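PDB 4R7S: tetratricopeptide repeat protein from Parabacteroides merdae ATCC 43184, which is of unknown function but, as a tetratricopeptide repeat protein, probably offers its stacked helical hairpins as a scaffold for binding other proteins or peptides. Local coordinates for residues Leu152-Gly157 against Ala184-Met189; Arg175-Tyr180 against Ile200-Thr205; Asn212-Arg217 against Ala231-Lys236. All coordinates share one frame; numbering follows the deposited sequence.

How the contacts relate
The three contacts lie in the C-terminal half of an all-helical chain, each about 19 to 20 Å from the chain's centre. Contacts 1 and 2 share helix 178-189: contact 1 sets its later turns against helix 143-156, contact 2 its first turn against helix 193-206, with centres about 17 Å apart. Contact 3 follows along the chain, about 15 Å from contact 2 and 19 Å from contact 1. Leu216 of contact 3 packs on Ala184, Asp185 and Phe188 of contact 1, CD1 lying 3.6 Å from Asp185 OD1. Phe204 of contact 2 meets Tyr214 and Arg217 of contact 3. No active site is known; the two ethanediols are probably crystallisation solutes.

Contact 1 of 3, residues Leu152-Gly157 against Ala184-Met189; sequences LEKMRG and ADLYFM. With EDO (1,2-ethanediol), chain D.
Lys154 reaches across to Asp185, its NZ donating a hydrogen bond of 2.7 Å to OD2 within a salt bridge. The ammonium comes in on the anti lone pair of OD2, away from OD1, and the two side chains cross at about a right angle. NZ has a second, weak partner in O1 of an ethanediol at 3.3 Å. A bend at chi3 (89°) turns CE out of the otherwise extended lysine chain. Before the bend the aliphatic part is packed: CB and CG each lie 4.0 Å from Leu186 CD1, and CD is 3.6 Å from the selenium of Met189, a selenomethionine like Met155, whose own selenium is 4.2 Å from that of Met189. On helix 143-156, Arg156 binds Glu153 side-on, NE to OE1 at 3.0 Å and NH2 to OE2 at 3.1 Å, both from above the carboxylate plane. Glu129 provides a further salt bridge to Arg156 NH2, and Asn158 donates to Glu153 OE1. Gly157, with positive phi, closes the helix in a Schellman motif. The axes of 152-156 and 184-189 approach to 10.6 Å at only 11°, a near-parallel packing consistent with the helical stacking of tetratricopeptide repeat proteins.

Contact 2 of 3, residues Arg175-Tyr180 against Ile200-Thr205; sequences RDWILY and IEKVFT. With EDO (1,2-ethanediol), chain G.
Lys202 lies against both Trp177 and Tyr180, joining the start of helix 178-189 to helix 193-206, consecutive helices of the helical-hairpin fold seen in tetratricopeptide repeat proteins. The backbones come nearest at Trp177 and Val203, whose CA atoms are 6.0 Å apart.

The lysine can be followed outward. CB points toward the opposing segment, and CG, anti to the backbone N (chi1 -169°), comes within 3.8 Å of Trp177 CZ3. The same CG stands over one face of the Tyr180 ring, displaced toward its rim; its approach to the indole is oblique. CD is 3.8 Å from Tyr180 CE2, so the chain keeps touching both aromatic residues as it runs outward. Lys202 CE then lies in the indole plane at the ring edge, 3.9 Å from Trp177 CZ3. The same Lys202 CE is 4.0 Å from Tyr180 OH. Chi4 (69°) bends NZ away from a straight continuation of the chain; NZ forms a long, weak ion pair with Glu206. An alanine in place of Lys202 would probably leave Trp177 CZ3 and the Tyr180 ring without their methylene packing, opening a gap between the two helices.

The phenol oxygen of Tyr180 is hydrogen-bonded to the carbonyl of Pro174, which ties the ring's outer end to the chain just before the helix. Within 175-180, Trp177 also lies against Arg175: its CZ2 is 3.6 Å above the guanidinium plane, toward the rim of that group. Nearer the backbone, Val203 completes the apolar contact, its CG2 lying 3.6 Å from Tyr180 CB. Val203 CG2 also makes a van der Waals approach of 4.0 Å to Trp177 O.

Contact 3 of 3, residues Asn212-Arg217 against Ala231-Lys236; sequences NLYVLR and ALDFKK
Arg217 and Asp233 meet with their flat groups nearly parallel, the guanidinium and carboxylate planes only 13° apart. The arginine presents its side: Arg217 NE donates to Asp233 OD2 at 2.8 Å and NH2 to OD1 at 2.9 Å. The N-H...O angles are 153° for the NE bond and 164° for the NH2 bond. Both oxygens are met on the syn side, somewhat out of the carboxylate plane, and this paired grip would resist rotation of either group. Lys221 adds a salt bridge to Asp233 OD2, so that oxygen has two cationic partners, which would probably favour its ionised form.

The same carboxylate stands steeply to the Tyr214 ring, with OD1 in the ring plane at its edge, 3.7 Å from CD1. Lys236 instead approaches a face of the ring. Its CG, anti to the backbone N, makes a CH-pi contact 3.5 Å from the ring centroid. Phe234 turns an edge to the backbone: CE1 is 3.6 Å from the carbonyl oxygen of Val215, which lies near the ring plane.

The axes of 212-217 and 231-236 approach to 8.0 Å and run nearly antiparallel, pairing helix 211-223 with helix 227-238. Helix 244-252 meets Val215 and Phe234 through Leu250; helix 193-206 brings Phe204, edge-to-face with Tyr214 and cation-pi with Arg217, while Leu216 packs on helix 178-189.

Contact 1 of 3, residues Leu152-Gly157 against Ala184-Met189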
loop_
_atom_site.group_PDB
_atom_site.type_symbol
_atom_site.label_atom_id
_atom_site.label_comp_id
_atom_site.label_asym_id
_atom_site.label_seq_id
_atom_site.Cartn_x
_atom_site.Cartn_y
_atom_site.Cartn_z
ATOM N N LEU A 152 11.626 -8.627 3.512
ATOM C CA LEU A 152 12.789 -8.111 4.250
ATOM C C LEU A 152 14.074 -8.909 3.947
ATOM O O LEU A 152 15.106 -8.317 3.621
ATOM C CB LEU A 152 12.470 -8.194 5.750
ATOM C CG LEU A 152 13.604 -7.960 6.717
ATOM C CD1 LEU A 152 14.056 -6.539 6.652
ATOM C CD2 LEU A 152 13.173 -8.252 8.102
ATOM N N GLU A 153 13.996 -10.244 4.060
ATOM C CA GLU A 153 15.116 -11.165 3.846
ATOM C C GLU A 153 15.624 -11.096 2.441
ATOM O O GLU A 153 16.841 -11.071 2.244
ATOM C CB GLU A 153 14.740 -12.599 4.219
ATOM C CG GLU A 153 14.606 -12.825 5.720
ATOM C CD GLU A 153 15.750 -12.469 6.661
ATOM O OE1 GLU A 153 16.805 -11.976 6.202
ATOM O OE2 GLU A 153 15.581 -12.697 7.880
ATOM N N LYS A 154 14.709 -11.035 1.463
ATOM C CA LYS A 154 15.040 -10.855 0.054
ATOM C C LYS A 154 15.820 -9.518 -0.133
ATOM O O LYS A 154 16.882 -9.511 -0.741
ATOM C CB LYS A 154 13.740 -10.850 -0.766
ATOM C CG LYS A 154 13.925 -10.336 -2.199
ATOM C CD LYS A 154 12.616 -10.202 -2.952
ATOM C CE LYS A 154 11.981 -8.847 -2.770
ATOM N NZ LYS A 154 10.624 -8.854 -3.350
HETATM N N MSE A 155 15.310 -8.400 0.411
HETATM C CA MSE A 155 15.972 -7.087 0.261
HETATM C C MSE A 155 17.356 -7.024 0.954
HETATM O O MSE A 155 18.232 -6.269 0.512
HETATM C CB MSE A 155 15.072 -5.968 0.767
HETATM C CG MSE A 155 13.753 -5.840 -0.010
HETATM SE SE MSE A 155 13.872 -5.701 -1.966
HETATM C CE MSE A 155 15.322 -4.310 -2.107
ATOM N N ARG A 156 17.542 -7.818 2.027
ATOM C CA ARG A 156 18.790 -7.972 2.784
ATOM C C ARG A 156 19.828 -8.842 2.049
ATOM O O ARG A 156 20.994 -8.870 2.433
ATOM C CB ARG A 156 18.468 -8.693 4.086
ATOM C CG ARG A 156 18.115 -7.823 5.199
ATOM C CD ARG A 156 18.773 -8.363 6.423
ATOM N NE ARG A 156 17.917 -9.308 7.116
ATOM C CZ ARG A 156 17.421 -9.099 8.320
ATOM N NH1 ARG A 156 17.685 -7.968 8.967
ATOM N NH2 ARG A 156 16.659 -10.022 8.898
ATOM N N GLY A 157 19.369 -9.621 1.083
ATOM C CA GLY A 157 20.202 -10.574 0.358
ATOM C C GLY A 157 20.204 -11.965 0.980
ATOM O O GLY A 157 21.012 -12.801 0.568
ATOM N N ALA A 184 8.272 -15.256 -7.245
ATOM C CA ALA A 184 8.855 -15.028 -8.579
ATOM C C ALA A 184 9.843 -13.849 -8.537
ATOM O O ALA A 184 10.926 -13.944 -9.100
ATOM C CB ALA A 184 7.770 -14.768 -9.625
ATOM N N ASP A 185 9.485 -12.770 -7.826
ATOM C CA ASP A 185 10.327 -11.581 -7.701
ATOM C C ASP A 185 11.618 -11.931 -6.985
ATOM O O ASP A 185 12.679 -11.413 -7.353
ATOM C CB ASP A 185 9.592 -10.429 -6.984
ATOM C CG ASP A 185 10.323 -9.101 -7.110
ATOM O OD1 ASP A 185 10.469 -8.612 -8.252
ATOM O OD2 ASP A 185 10.798 -8.578 -6.070
ATOM N N LEU A 186 11.531 -12.814 -5.982
ATOM C CA LEU A 186 12.702 -13.291 -5.249
ATOM C C LEU A 186 13.606 -14.083 -6.184
ATOM O O LEU A 186 14.820 -13.869 -6.181
ATOM C CB LEU A 186 12.298 -14.170 -4.046
ATOM C CG LEU A 186 13.411 -15.055 -3.477
ATOM C CD1 LEU A 186 14.428 -14.241 -2.711
ATOM C CD2 LEU A 186 12.840 -16.077 -2.590
ATOM N N TYR A 187 13.013 -14.986 -6.994
ATOM C CA TYR A 187 13.781 -15.797 -7.930
ATOM C C TYR A 187 14.483 -14.920 -8.977
ATOM O O TYR A 187 15.654 -15.158 -9.279
ATOM C CB TYR A 187 12.906 -16.857 -8.580
ATOM C CG TYR A 187 12.531 -17.995 -7.649
ATOM C CD1 TYR A 187 13.443 -18.489 -6.714
ATOM C CD2 TYR A 187 11.306 -18.647 -7.773
ATOM C CE1 TYR A 187 13.120 -19.570 -5.886
ATOM C CE2 TYR A 187 10.976 -19.735 -6.957
ATOM C CZ TYR A 187 11.881 -20.185 -6.006
ATOM O OH TYR A 187 11.561 -21.256 -5.207
ATOM N N PHE A 188 13.814 -13.861 -9.444
ATOM C CA PHE A 188 14.427 -12.952 -10.405
ATOM C C PHE A 188 15.606 -12.247 -9.754
ATOM O O PHE A 188 16.684 -12.227 -10.344
ATOM C CB PHE A 188 13.419 -11.951 -10.953
ATOM C CG PHE A 188 14.024 -10.858 -11.804
ATOM C CD1 PHE A 188 14.363 -11.095 -13.127
ATOM C CD2 PHE A 188 14.181 -9.569 -11.302
ATOM C CE1 PHE A 188 14.874 -10.071 -13.930
ATOM C CE2 PHE A 188 14.716 -8.555 -12.094
ATOM C CZ PHE A 188 15.056 -8.810 -13.406
HETATM N N MSE A 189 15.426 -11.719 -8.521
HETATM C CA MSE A 189 16.522 -11.049 -7.817
HETATM C C MSE A 189 17.679 -12.000 -7.508
HETATM O O MSE A 189 18.775 -11.543 -7.203
HETATM C CB MSE A 189 16.039 -10.406 -6.531
HETATM C CG MSE A 189 15.205 -9.183 -6.769
HETATM SE SE MSE A 189 14.753 -8.309 -5.089
HETATM C CE MSE A 189 16.629 -7.694 -4.514
HETATM C C1 EDO D . 8.018 -6.380 -2.969
HETATM O O1 EDO D . 9.265 -5.984 -2.410
HETATM C C2 EDO D . 6.891 -6.455 -1.884
HETATM O O2 EDO D . 6.601 -5.196 -1.284
#

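Contact 2 of 3, residues Arg175-Tyr180 against Ile200-Thr205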
loop_
_atom_site.group_PDB
_atom_site.type_symbol
_atom_site.label_atom_id
_atom_site.label_comp_id
_atom_site.label_asym_id
_atom_site.label_seq_id
_atom_site.Cartn_x
_atom_site.Cartn_y
_atom_site.Cartn_z
ATOM N N ARG A 175 -3.098 -21.814 -3.270
ATOM C CA ARG A 175 -3.856 -21.125 -4.305
ATOM C C ARG A 175 -3.938 -19.618 -4.040
ATOM O O ARG A 175 -4.668 -18.925 -4.743
ATOM C CB ARG A 175 -5.246 -21.748 -4.480
ATOM C CG ARG A 175 -5.204 -23.046 -5.272
ATOM C CD ARG A 175 -6.596 -23.532 -5.632
ATOM N NE ARG A 175 -6.612 -24.163 -6.956
ATOM C CZ ARG A 175 -7.165 -23.630 -8.044
ATOM N NH1 ARG A 175 -7.784 -22.456 -7.978
ATOM N NH2 ARG A 175 -7.117 -24.276 -9.201
ATOM N N ASP A 176 -3.164 -19.103 -3.063
ATOM C CA ASP A 176 -3.073 -17.663 -2.820
ATOM C C ASP A 176 -2.011 -17.154 -3.810
ATOM O O ASP A 176 -0.820 -17.038 -3.493
ATOM C CB ASP A 176 -2.740 -17.355 -1.342
ATOM C CG ASP A 176 -2.619 -15.873 -0.975
ATOM O OD1 ASP A 176 -3.016 -15.010 -1.808
ATOM O OD2 ASP A 176 -2.151 -15.575 0.153
ATOM N N TRP A 177 -2.463 -16.903 -5.034
ATOM C CA TRP A 177 -1.650 -16.541 -6.182
ATOM C C TRP A 177 -0.669 -15.361 -5.958
ATOM O O TRP A 177 0.449 -15.436 -6.466
ATOM C CB TRP A 177 -2.537 -16.293 -7.403
ATOM C CG TRP A 177 -3.511 -17.416 -7.677
ATOM C CD1 TRP A 177 -4.871 -17.330 -7.683
ATOM C CD2 TRP A 177 -3.197 -18.807 -7.884
ATOM N NE1 TRP A 177 -5.423 -18.559 -7.952
ATOM C CE2 TRP A 177 -4.419 -19.487 -8.068
ATOM C CE3 TRP A 177 -2.000 -19.533 -8.000
ATOM C CZ2 TRP A 177 -4.481 -20.867 -8.306
ATOM C CZ3 TRP A 177 -2.060 -20.895 -8.267
ATOM C CH2 TRP A 177 -3.289 -21.549 -8.416
ATOM N N ILE A 178 -1.020 -14.352 -5.162
ATOM C CA ILE A 178 -0.146 -13.192 -4.919
ATOM C C ILE A 178 1.181 -13.588 -4.217
ATOM O O ILE A 178 2.158 -12.826 -4.230
ATOM C CB ILE A 178 -0.924 -12.082 -4.147
ATOM C CG1 ILE A 178 -0.417 -10.681 -4.482
ATOM C CG2 ILE A 178 -1.002 -12.322 -2.645
ATOM C CD1 ILE A 178 -0.648 -10.233 -5.973
ATOM N N LEU A 179 1.205 -14.778 -3.615
ATOM C CA LEU A 179 2.409 -15.303 -2.983
ATOM C C LEU A 179 3.412 -15.741 -4.059
ATOM O O LEU A 179 4.614 -15.583 -3.874
ATOM C CB LEU A 179 2.076 -16.476 -2.051
ATOM C CG LEU A 179 1.199 -16.195 -0.835
ATOM C CD1 LEU A 179 0.813 -17.494 -0.158
ATOM C CD2 LEU A 179 1.897 -15.273 0.155
ATOM N N TYR A 180 2.910 -16.273 -5.187
ATOM C CA TYR A 180 3.734 -16.725 -6.311
ATOM C C TYR A 180 4.404 -15.534 -6.988
ATOM O O TYR A 180 5.500 -15.672 -7.516
ATOM C CB TYR A 180 2.902 -17.514 -7.321
ATOM C CG TYR A 180 2.435 -18.864 -6.836
ATOM C CD1 TYR A 180 1.267 -18.993 -6.091
ATOM C CD2 TYR A 180 3.118 -20.028 -7.183
ATOM C CE1 TYR A 180 0.812 -20.240 -5.658
ATOM C CE2 TYR A 180 2.665 -21.284 -6.772
ATOM C CZ TYR A 180 1.513 -21.385 -6.001
ATOM O OH TYR A 180 1.052 -22.611 -5.569
ATOM N N ILE A 200 5.648 -17.372 -12.520
ATOM C CA ILE A 200 4.920 -16.382 -13.314
ATOM C C ILE A 200 3.844 -17.070 -14.187
ATOM O O ILE A 200 2.701 -16.619 -14.230
ATOM C CB ILE A 200 5.910 -15.535 -14.135
ATOM C CG1 ILE A 200 6.686 -14.575 -13.194
ATOM C CG2 ILE A 200 5.208 -14.745 -15.274
ATOM C CD1 ILE A 200 7.853 -13.811 -13.845
ATOM N N GLU A 201 4.201 -18.189 -14.816
ATOM C CA GLU A 201 3.335 -19.000 -15.675
ATOM C C GLU A 201 2.128 -19.514 -14.896
ATOM O O GLU A 201 1.036 -19.621 -15.458
ATOM C CB GLU A 201 4.142 -20.182 -16.254
ATOM C CG GLU A 201 3.392 -21.078 -17.240
ATOM C CD GLU A 201 2.835 -20.416 -18.491
ATOM O OE1 GLU A 201 3.497 -19.509 -19.050
ATOM O OE2 GLU A 201 1.732 -20.824 -18.922
ATOM N N LYS A 202 2.332 -19.837 -13.607
ATOM C CA LYS A 202 1.282 -20.353 -12.743
ATOM C C LYS A 202 0.205 -19.288 -12.528
ATOM O O LYS A 202 -0.974 -19.593 -12.638
ATOM C CB LYS A 202 1.865 -20.859 -11.400
ATOM C CG LYS A 202 0.856 -21.643 -10.563
ATOM C CD LYS A 202 1.444 -22.915 -9.969
ATOM C CE LYS A 202 0.377 -23.783 -9.325
ATOM N NZ LYS A 202 -0.553 -24.402 -10.321
ATOM N N VAL A 203 0.610 -18.048 -12.262
ATOM C CA VAL A 203 -0.289 -16.927 -12.003
ATOM C C VAL A 203 -1.064 -16.575 -13.278
ATOM O O VAL A 203 -2.273 -16.338 -13.229
ATOM C CB VAL A 203 0.486 -15.703 -11.472
ATOM C CG1 VAL A 203 -0.474 -14.594 -11.030
ATOM C CG2 VAL A 203 1.402 -16.100 -10.331
ATOM N N PHE A 204 -0.354 -16.530 -14.413
ATOM C CA PHE A 204 -0.942 -16.199 -15.698
ATOM C C PHE A 204 -1.961 -17.234 -16.102
ATOM O O PHE A 204 -2.990 -16.853 -16.643
ATOM C CB PHE A 204 0.139 -16.061 -16.780
ATOM C CG PHE A 204 0.656 -14.652 -16.969
ATOM C CD1 PHE A 204 1.719 -14.177 -16.214
ATOM C CD2 PHE A 204 0.098 -13.811 -17.928
ATOM C CE1 PHE A 204 2.191 -12.873 -16.383
ATOM C CE2 PHE A 204 0.579 -12.512 -18.104
ATOM C CZ PHE A 204 1.620 -12.050 -17.326
ATOM N N THR A 205 -1.722 -18.522 -15.788
ATOM C CA THR A 205 -2.626 -19.613 -16.165
ATOM C C THR A 205 -3.883 -19.673 -15.271
ATOM O O THR A 205 -4.978 -19.938 -15.779
ATOM C CB THR A 205 -1.861 -20.956 -16.142
ATOM O OG1 THR A 205 -0.633 -20.802 -16.868
ATOM C CG2 THR A 205 -2.663 -22.129 -16.745
HETATM C C1 EDO G . 2.578 -25.074 -19.080
HETATM O O1 EDO G . 2.762 -25.205 -17.668
HETATM C C2 EDO G . 1.207 -24.467 -19.410
HETATM O O2 EDO G . 0.936 -23.304 -18.636
#

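Contact 3 of 3, residues Asn212-Arg217 against Ala231-Lys236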
loop_
_atom_site.group_PDB
_atom_site.type_symbol
_atom_site.label_atom_id
_atom_site.label_comp_id
_atom_site.label_asym_id
_atom_site.label_seq_id
_atom_site.Cartn_x
_atom_site.Cartn_y
_atom_site.Cartn_z
ATOM N N ASN A 212 2.883 -5.270 -11.935
ATOM C CA ASN A 212 4.207 -5.625 -11.429
ATOM C C ASN A 212 4.698 -6.929 -12.038
ATOM O O ASN A 212 5.876 -7.031 -12.390
ATOM C CB ASN A 212 4.164 -5.735 -9.907
ATOM C CG ASN A 212 4.341 -4.424 -9.184
ATOM O OD1 ASN A 212 4.360 -3.345 -9.765
ATOM N ND2 ASN A 212 4.485 -4.488 -7.888
ATOM N N LEU A 213 3.781 -7.908 -12.201
ATOM C CA LEU A 213 4.117 -9.195 -12.770
ATOM C C LEU A 213 4.350 -9.073 -14.275
ATOM O O LEU A 213 5.180 -9.818 -14.811
ATOM C CB LEU A 213 3.070 -10.273 -12.438
ATOM C CG LEU A 213 3.618 -11.704 -12.506
ATOM C CD1 LEU A 213 4.624 -11.981 -11.373
ATOM C CD2 LEU A 213 2.502 -12.735 -12.599
ATOM N N TYR A 214 3.681 -8.110 -14.950
ATOM C CA TYR A 214 3.929 -7.895 -16.380
ATOM C C TYR A 214 5.321 -7.284 -16.545
ATOM O O TYR A 214 6.061 -7.725 -17.417
ATOM C CB TYR A 214 2.847 -7.028 -17.039
ATOM C CG TYR A 214 1.634 -7.796 -17.521
ATOM C CD1 TYR A 214 1.629 -8.422 -18.765
ATOM C CD2 TYR A 214 0.478 -7.867 -16.749
ATOM C CE1 TYR A 214 0.518 -9.141 -19.213
ATOM C CE2 TYR A 214 -0.649 -8.568 -17.195
ATOM C CZ TYR A 214 -0.632 -9.185 -18.440
ATOM O OH TYR A 214 -1.757 -9.829 -18.917
ATOM N N VAL A 215 5.716 -6.342 -15.647
ATOM C CA VAL A 215 7.067 -5.736 -15.651
ATOM C C VAL A 215 8.097 -6.851 -15.424
ATOM O O VAL A 215 9.050 -6.956 -16.190
ATOM C CB VAL A 215 7.227 -4.581 -14.620
ATOM C CG1 VAL A 215 8.697 -4.217 -14.389
ATOM C CG2 VAL A 215 6.441 -3.357 -15.045
ATOM N N LEU A 216 7.855 -7.709 -14.404
ATOM C CA LEU A 216 8.694 -8.848 -14.041
ATOM C C LEU A 216 8.875 -9.804 -15.229
ATOM O O LEU A 216 10.022 -10.124 -15.572
ATOM C CB LEU A 216 8.134 -9.601 -12.817
ATOM C CG LEU A 216 9.136 -10.572 -12.151
ATOM C CD1 LEU A 216 10.408 -9.842 -11.667
ATOM C CD2 LEU A 216 8.498 -11.349 -11.029
ATOM N N ARG A 217 7.769 -10.219 -15.884
ATOM C CA ARG A 217 7.876 -11.057 -17.079
ATOM C C ARG A 217 8.605 -10.311 -18.234
ATOM O O ARG A 217 9.372 -10.928 -18.982
ATOM C CB ARG A 217 6.501 -11.539 -17.550
ATOM C CG ARG A 217 6.642 -12.709 -18.531
ATOM C CD ARG A 217 5.330 -13.373 -18.810
ATOM N NE ARG A 217 4.461 -12.505 -19.594
ATOM C CZ ARG A 217 3.335 -12.910 -20.156
ATOM N NH1 ARG A 217 2.925 -14.163 -20.008
ATOM N NH2 ARG A 217 2.600 -12.063 -20.867
ATOM N N ALA A 231 8.621 -5.621 -24.647
ATOM C CA ALA A 231 7.910 -4.359 -24.890
ATOM C C ALA A 231 6.388 -4.535 -24.779
ATOM O O ALA A 231 5.728 -3.714 -24.133
ATOM C CB ALA A 231 8.270 -3.810 -26.250
ATOM N N LEU A 232 5.853 -5.652 -25.333
ATOM C CA LEU A 232 4.412 -5.958 -25.290
ATOM C C LEU A 232 3.927 -6.013 -23.843
ATOM O O LEU A 232 2.895 -5.411 -23.527
ATOM C CB LEU A 232 4.083 -7.268 -26.040
ATOM C CG LEU A 232 4.369 -7.297 -27.566
ATOM C CD1 LEU A 232 4.304 -8.707 -28.108
ATOM C CD2 LEU A 232 3.433 -6.369 -28.358
ATOM N N ASP A 233 4.738 -6.659 -22.955
ATOM C CA ASP A 233 4.477 -6.764 -21.525
ATOM C C ASP A 233 4.624 -5.400 -20.828
ATOM O O ASP A 233 3.756 -5.045 -20.017
ATOM C CB ASP A 233 5.406 -7.811 -20.884
ATOM C CG ASP A 233 4.951 -9.258 -21.015
ATOM O OD1 ASP A 233 3.827 -9.493 -21.537
ATOM O OD2 ASP A 233 5.701 -10.150 -20.585
ATOM N N PHE A 234 5.687 -4.613 -21.168
ATOM C CA PHE A 234 5.862 -3.279 -20.579
ATOM C C PHE A 234 4.692 -2.370 -20.949
ATOM O O PHE A 234 4.170 -1.680 -20.065
ATOM C CB PHE A 234 7.197 -2.642 -20.988
ATOM C CG PHE A 234 8.449 -3.345 -20.500
ATOM C CD1 PHE A 234 8.481 -3.969 -19.250
ATOM C CD2 PHE A 234 9.603 -3.356 -21.270
ATOM C CE1 PHE A 234 9.634 -4.619 -18.800
ATOM C CE2 PHE A 234 10.756 -4.008 -20.821
ATOM C CZ PHE A 234 10.763 -4.642 -19.590
ATOM N N LYS A 235 4.222 -2.428 -22.227
ATOM C CA LYS A 235 3.057 -1.644 -22.669
ATOM C C LYS A 235 1.807 -2.032 -21.879
ATOM O O LYS A 235 1.094 -1.155 -21.381
ATOM C CB LYS A 235 2.809 -1.813 -24.170
ATOM C CG LYS A 235 3.556 -0.792 -25.012
ATOM C CD LYS A 235 3.983 -1.380 -26.340
ATOM C CE LYS A 235 4.618 -0.355 -27.260
ATOM N NZ LYS A 235 3.620 0.581 -27.857
ATOM N N LYS A 236 1.596 -3.348 -21.695
ATOM C CA LYS A 236 0.466 -3.878 -20.941
ATOM C C LYS A 236 0.485 -3.370 -19.466
ATOM O O LYS A 236 -0.559 -2.925 -18.967
ATOM C CB LYS A 236 0.430 -5.412 -21.019
ATOM C CG LYS A 236 -0.740 -6.059 -20.250
ATOM C CD LYS A 236 -2.123 -5.729 -20.792
ATOM C CE LYS A 236 -3.205 -6.108 -19.808
ATOM N NZ LYS A 236 -4.551 -5.775 -20.336
#